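Local structure of transcriptional regulator, MerR-family (Cupriavidus metallidurans CH34, 5GPE) at residues G25-P30 with Q46-I51. The protein binds lead(II) and, as a MerR-family transcriptional regulator, probably binds DNA to control transcription in response to the metal. Residues are numbered along the deposited sequence; the frame is centred on the assembly and turned at random.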
ATOM      1  N   GLY B  25     -12.214  13.697 -11.380  1.00 26.28           N
ATOM      2  CA  GLY B  25     -11.863  14.534 -12.524  1.00 27.75           C
ATOM      3  C   GLY B  25     -11.149  13.799 -13.645  1.00 27.49           C
ATOM      4  O   GLY B  25     -10.490  14.431 -14.463  1.00 29.52           O
ATOM      5  N   LEU B  26     -11.315  12.480 -13.716  1.00 25.49           N
ATOM      6  CA  LEU B  26     -10.659  11.667 -14.746  1.00 24.84           C
ATOM      7  C   LEU B  26     -11.483  11.463 -16.005  1.00 24.36           C
ATOM      8  O   LEU B  26     -10.977  10.933 -16.990  1.00 23.14           O
ATOM      9  CB  LEU B  26     -10.268  10.309 -14.186  1.00 25.03           C
ATOM     10  CG  LEU B  26      -9.404  10.333 -12.915  1.00 26.79           C
ATOM     11  CD1 LEU B  26      -9.020   8.911 -12.542  1.00 29.49           C
ATOM     12  CD2 LEU B  26      -8.155  11.182 -13.069  1.00 26.08           C
ATOM     13  N   LEU B  27     -12.732  11.868 -16.016  1.00 26.49           N
ATOM     14  CA  LEU B  27     -13.571  11.691 -17.196  1.00 28.78           C
ATOM     15  C   LEU B  27     -14.089  12.997 -17.768  1.00 31.45           C
ATOM     16  O   LEU B  27     -14.472  13.838 -17.045  1.00 32.23           O
ATOM     17  CB  LEU B  27     -14.762  10.809 -16.887  1.00 31.10           C
ATOM     18  CG  LEU B  27     -14.552   9.340 -16.570  1.00 34.29           C
ATOM     19  CD1 LEU B  27     -15.850   8.593 -16.541  1.00 35.97           C
ATOM     20  CD2 LEU B  27     -13.648   8.724 -17.589  1.00 36.73           C
ATOM     21  N   PRO B  28     -14.119  13.148 -19.079  1.00 37.44           N
ATOM     22  CA  PRO B  28     -14.681  14.374 -19.648  1.00 42.18           C
ATOM     23  C   PRO B  28     -16.179  14.450 -19.380  1.00 47.00           C
ATOM     24  O   PRO B  28     -16.803  13.443 -18.996  1.00 46.54           O
ATOM     25  CB  PRO B  28     -14.396  14.238 -21.147  1.00 45.41           C
ATOM     26  CG  PRO B  28     -14.284  12.778 -21.398  1.00 42.84           C
ATOM     27  CD  PRO B  28     -13.986  12.088 -20.093  1.00 38.59           C
ATOM     28  N   GLU B  29     -16.740  15.637 -19.570  1.00 50.09           N
ATOM     29  CA  GLU B  29     -18.164  15.873 -19.322  1.00 51.45           C
ATOM     30  C   GLU B  29     -19.025  14.908 -20.145  1.00 51.00           C
ATOM     31  O   GLU B  29     -18.600  14.478 -21.228  1.00 42.04           O
ATOM     32  CB  GLU B  29     -18.544  17.319 -19.649  1.00 55.19           C
ATOM     33  CG  GLU B  29     -17.922  18.349 -18.717  1.00 61.58           C
ATOM     34  CD  GLU B  29     -18.450  18.238 -17.297  1.00 69.66           C
ATOM     35  OE1 GLU B  29     -19.685  18.325 -17.104  1.00 83.06           O
ATOM     36  OE2 GLU B  29     -17.634  18.046 -16.374  1.00 73.19           O
ATOM     37  N   PRO B  30     -20.221  14.540 -19.631  1.00 48.92           N
ATOM     38  CA  PRO B  30     -21.114  13.658 -20.403  1.00 48.42           C
ATOM     39  C   PRO B  30     -21.484  14.235 -21.779  1.00 47.74           C
ATOM     40  O   PRO B  30     -21.571  15.451 -21.934  1.00 43.52           O
ATOM     41  CB  PRO B  30     -22.359  13.527 -19.518  1.00 48.92           C
ATOM     42  CG  PRO B  30     -21.986  14.048 -18.182  1.00 48.92           C
ATOM     43  CD  PRO B  30     -20.789  14.918 -18.325  1.00 47.91           C
ATOM     44  N   GLN B  46     -13.326   4.750 -24.257  1.00 22.26           N
ATOM     45  CA  GLN B  46     -11.885   4.707 -24.515  1.00 24.28           C
ATOM     46  C   GLN B  46     -11.077   5.302 -23.357  1.00 22.71           C
ATOM     47  O   GLN B  46      -9.977   4.845 -23.049  1.00 20.81           O
ATOM     48  CB  GLN B  46     -11.530   5.410 -25.831  1.00 27.51           C
ATOM     49  CG  GLN B  46     -11.996   4.661 -27.080  1.00 30.02           C
ATOM     50  CD  GLN B  46     -11.600   3.186 -27.067  1.00 32.87           C
ATOM     51  OE1 GLN B  46     -10.454   2.840 -26.747  1.00 35.25           O
ATOM     52  NE2 GLN B  46     -12.556   2.308 -27.370  1.00 34.40           N
ATOM     53  N   ARG B  47     -11.649   6.276 -22.669  1.00 22.57           N
ATOM     54  CA  ARG B  47     -11.032   6.878 -21.511  1.00 23.66           C
ATOM     55  C   ARG B  47     -10.968   5.866 -20.368  1.00 22.79           C
ATOM     56  O   ARG B  47      -9.973   5.690 -19.769  1.00 21.83           O
ATOM     57  CB  ARG B  47     -11.824   8.079 -21.081  1.00 27.37           C
ATOM     58  CG  ARG B  47     -11.458   8.616 -19.736  1.00 29.79           C
ATOM     59  CD  ARG B  47     -10.096   9.174 -19.804  1.00 31.97           C
ATOM     60  NE  ARG B  47      -9.916  10.208 -20.791  1.00 34.52           N
ATOM     61  CZ  ARG B  47     -10.055  11.497 -20.572  1.00 33.21           C
ATOM     62  NH1 ARG B  47     -10.439  11.946 -19.424  1.00 33.01           N
ATOM     63  NH2 ARG B  47      -9.797  12.334 -21.535  1.00 38.84           N
ATOM     64  N   LEU B  48     -12.052   5.186 -20.114  1.00 22.70           N
ATOM     65  CA  LEU B  48     -12.100   4.160 -19.073  1.00 22.43           C
ATOM     66  C   LEU B  48     -11.121   3.025 -19.317  1.00 21.96           C
ATOM     67  O   LEU B  48     -10.469   2.551 -18.384  1.00 21.35           O
ATOM     68  CB  LEU B  48     -13.512   3.596 -18.914  1.00 21.74           C
ATOM     69  CG  LEU B  48     -14.527   4.509 -18.226  1.00 22.01           C
ATOM     70  CD1 LEU B  48     -15.919   3.914 -18.320  1.00 22.16           C
ATOM     71  CD2 LEU B  48     -14.096   4.730 -16.782  1.00 21.48           C
ATOM     72  N   LEU B  49     -10.991   2.620 -20.576  1.00 21.05           N
ATOM     73  CA  LEU B  49     -10.021   1.603 -20.938  1.00 22.28           C
ATOM     74  C   LEU B  49      -8.583   2.087 -20.701  1.00 20.89           C
ATOM     75  O   LEU B  49      -7.755   1.322 -20.214  1.00 20.38           O
ATOM     76  CB  LEU B  49     -10.222   1.135 -22.380  1.00 24.14           C
ATOM     77  CG  LEU B  49     -11.574   0.472 -22.673  1.00 25.97           C
ATOM     78  CD1 LEU B  49     -11.662   0.077 -24.144  1.00 27.76           C
ATOM     79  CD2 LEU B  49     -11.847  -0.742 -21.792  1.00 24.70           C
ATOM     80  N   PHE B  50      -8.304   3.347 -21.024  1.00 18.65           N
ATOM     81  CA  PHE B  50      -6.995   3.965 -20.774  1.00 19.29           C
ATOM     82  C   PHE B  50      -6.688   3.955 -19.284  1.00 18.44           C
ATOM     83  O   PHE B  50      -5.616   3.543 -18.876  1.00 20.12           O
ATOM     84  CB  PHE B  50      -6.965   5.414 -21.314  1.00 19.98           C
ATOM     85  CG  PHE B  50      -5.654   6.130 -21.104  1.00 20.32           C
ATOM     86  CD1 PHE B  50      -5.391   6.807 -19.912  1.00 20.71           C
ATOM     87  CD2 PHE B  50      -4.683   6.145 -22.097  1.00 20.14           C
ATOM     88  CE1 PHE B  50      -4.182   7.466 -19.725  1.00 20.49           C
ATOM     89  CE2 PHE B  50      -3.484   6.804 -21.917  1.00 20.31           C
ATOM     90  CZ  PHE B  50      -3.223   7.457 -20.725  1.00 20.37           C
ATOM     91  N   ILE B  51      -7.649   4.378 -18.481  1.00 15.54           N
ATOM     92  CA  ILE B  51      -7.530   4.369 -17.015  1.00 19.05           C
ATOM     93  C   ILE B  51      -7.270   2.950 -16.478  1.00 18.50           C
ATOM     94  O   ILE B  51      -6.397   2.758 -15.629  1.00 19.29           O
ATOM     95  CB  ILE B  51      -8.784   4.967 -16.329  1.00 19.43           C
ATOM     96  CG1 ILE B  51      -8.897   6.466 -16.650  1.00 20.16           C
ATOM     97  CG2 ILE B  51      -8.727   4.789 -14.809  1.00 20.48           C
ATOM     98  CD1 ILE B  51     -10.252   7.051 -16.354  1.00 20.35           C
TER
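The carbonyl oxygen of L26 accepts a hydrogen bond from the guanidinium of R47, NH1 to O 2.7 Å. The N-H points fairly straight at the oxygen, with an angle of 152° at the hydrogen. L26 O lies almost in the guanidinium plane, at its edge, whereas NH1 sits well above the plane of the L26 carbonyl. The R47 chain leaves the helix with CG anti to the backbone N (chi1 168°). The chain bends at chi2 and chi3 and curls past the oxygen, with CD 3.4 Å from L26 O. P28 meets R47 tip to tip. Its CD lies over one face of the guanidinium, 3.6 Å from NH1. The loop therefore touches this group at both its edge and one face. The other terminal nitrogen, NH2, has a long, weak ion pair with D72.

Beside this polar contact lies an apolar one. I51 CD1 touches both leucines of the loop, L26 CB at 3.9 Å and L27 CD2 at 4.0 Å. The side chains of L27 and I51 cross at about a right angle. L27 CD2 also reaches L48 CD2, at 4.1 Å. L48 and I51 both pack on Y21 of helix 15-23, and L27 rests on V18 and E22 of the same helix. L48 extends this apolar cluster to L7 and A11 of helix 4-11.

G25, just before the leucines, has positive phi and ends helix 15-23 in a Schellman motif. The chain then runs past helix 42-56, where R47 holds the L26 carbonyl, I51 meets both leucines and L48 meets L27. This joins the loop after helix 15-23 to helix 42-56 within the N-terminal MerR-type helix-turn-helix domain.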